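Local coordinates for polyphosphate kinase (Porphyromonas gingivalis, PDB 2O8R), which catalyses the reversible transfer of the terminal phosphate of ATP to a growing polyphosphate chain, as a magnesium-dependent kinase of the PPK1 family, at the interface of chains A and B. Numbering follows the deposited sequence. Chains: chain A/B, Polyphosphate kinase.

The interface of chains A and B. Residues chain A 383-385, 388; chain B 362, 384-385, 388-389, 391-392.
A:Ser388 and B:Met362, a selenomethionine, supply the apolar part of this helix-to-helix patch. The B:Met362 side chain leaves helix 355-366 with CG anti to the backbone N (chi1 -157°), then bends at chi2 and chi3, and this turns its methyl CE toward A:Ser388, 3.3 Å from its OG and 3.4 Å from its CB. The selenium lies farther back, 3.9 Å from the same carbon.

Van der Waals packing of small polar side chains makes up the rest. B:Ser388 CB sits 3.4 Å from the hydroxyl OG of A:Ser388, so the equivalent serines of the two 385-395 helices meet hydroxyl against methylene. A:Asn383, in the loop ahead of the chain A helix, extends its amide along the start of the chain B helix, with ND2 3.7 Å from the backbone N of B:Ser385. Farther along, A:Ser385 OG reaches B:Glu391 CB at 3.3 Å, at that side chain's root.

Hydrogen bonding in the patch is internal to chain B. B:Ser388 OG, anti to its carbonyl carbon, donates to B:Ser384 O at 3.0 Å; the donor stands 37° above the carbonyl plane, and the C=O...donor angle is 136°. That hydroxyl is tied to the loop residue ahead of its own helix while facing A:Asn383.

The patch hides 235 Å², and its centre lies about 22 Å from B:His439, the predicted phosphohistidine. This asymmetric packing probably helps to juxtapose the subunits, although the coordinates alone do not establish the biological dimer.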
loop_
_atom_site.group_PDB
_atom_site.type_symbol
_atom_site.label_atom_id
_atom_site.label_comp_id
_atom_site.label_asym_id
_atom_site.label_seq_id
_atom_site.Cartn_x
_atom_site.Cartn_y
_atom_site.Cartn_z
ATOM N N ASN A 383 2.880 8.295 2.133
ATOM C CA ASN A 383 2.297 9.377 2.888
ATOM C C ASN A 383 2.671 9.239 4.347
ATOM O O ASN A 383 2.764 8.128 4.837
ATOM C CB ASN A 383 0.780 9.300 2.769
ATOM C CG ASN A 383 0.236 10.299 1.809
ATOM O OD1 ASN A 383 0.367 11.503 2.024
ATOM N ND2 ASN A 383 -0.387 9.818 0.740
ATOM N N SER A 384 2.871 10.363 5.037
ATOM C CA SER A 384 3.091 10.357 6.490
ATOM C C SER A 384 2.697 11.677 7.161
ATOM O O SER A 384 2.694 12.733 6.530
ATOM C CB SER A 384 4.548 10.025 6.819
ATOM O OG SER A 384 5.458 10.875 6.122
ATOM N N SER A 385 2.374 11.584 8.449
ATOM C CA SER A 385 2.197 12.718 9.362
ATOM C C SER A 385 3.213 13.823 9.166
ATOM O O SER A 385 2.872 15.003 9.074
ATOM C CB SER A 385 2.348 12.210 10.782
ATOM O OG SER A 385 1.381 11.217 11.040
ATOM N N SER A 388 2.595 15.500 5.994
ATOM C CA SER A 388 1.422 16.320 6.194
ATOM C C SER A 388 1.740 17.608 6.940
ATOM O O SER A 388 1.332 18.693 6.509
ATOM C CB SER A 388 0.355 15.525 6.918
ATOM O OG SER A 388 -0.366 14.729 5.989
HETATM N N MSE B 362 -6.672 18.441 8.196
HETATM C CA MSE B 362 -5.401 18.972 8.683
HETATM C C MSE B 362 -5.555 20.169 9.603
HETATM O O MSE B 362 -4.889 20.236 10.634
HETATM C CB MSE B 362 -4.444 19.340 7.556
HETATM C CG MSE B 362 -2.998 19.343 8.063
HETATM SE SE MSE B 362 -2.492 17.547 8.688
HETATM C CE MSE B 362 -2.847 16.679 6.969
ATOM N N SER B 384 -3.376 6.973 2.700
ATOM C CA SER B 384 -3.720 8.205 1.994
ATOM C C SER B 384 -3.441 9.487 2.779
ATOM O O SER B 384 -3.025 9.449 3.939
ATOM C CB SER B 384 -5.198 8.161 1.617
ATOM O OG SER B 384 -5.995 7.983 2.774
ATOM N N SER B 385 -3.692 10.624 2.135
ATOM C CA SER B 385 -3.565 11.947 2.763
ATOM C C SER B 385 -4.447 12.065 3.995
ATOM O O SER B 385 -4.095 12.731 4.966
ATOM C CB SER B 385 -3.992 13.027 1.780
ATOM O OG SER B 385 -3.681 12.668 0.450
ATOM N N SER B 388 -2.824 10.019 6.928
ATOM C CA SER B 388 -1.733 10.848 7.454
ATOM C C SER B 388 -2.208 11.986 8.332
ATOM O O SER B 388 -1.513 12.366 9.278
ATOM C CB SER B 388 -0.888 11.419 6.316
ATOM O OG SER B 388 -0.539 10.387 5.420
ATOM N N ALA B 389 -3.386 12.523 8.007
ATOM C CA ALA B 389 -4.001 13.636 8.744
ATOM C C ALA B 389 -4.528 13.179 10.095
ATOM O O ALA B 389 -4.274 13.814 11.121
ATOM C CB ALA B 389 -5.130 14.261 7.924
ATOM N N GLU B 391 -3.685 10.518 11.687
ATOM C CA GLU B 391 -2.492 10.162 12.440
ATOM C C GLU B 391 -1.952 11.413 13.118
ATOM O O GLU B 391 -1.756 11.424 14.342
ATOM C CB GLU B 391 -1.427 9.540 11.530
ATOM C CG GLU B 391 -1.715 8.106 11.083
ATOM C CD GLU B 391 -0.776 7.614 9.976
ATOM O OE1 GLU B 391 -0.272 8.442 9.184
ATOM O OE2 GLU B 391 -0.545 6.387 9.893
ATOM N N ALA B 392 -1.756 12.472 12.328
ATOM C CA ALA B 392 -1.278 13.743 12.862
ATOM C C ALA B 392 -2.184 14.254 13.971
ATOM O O ALA B 392 -1.703 14.789 14.969
ATOM C CB ALA B 392 -1.151 14.779 11.769
#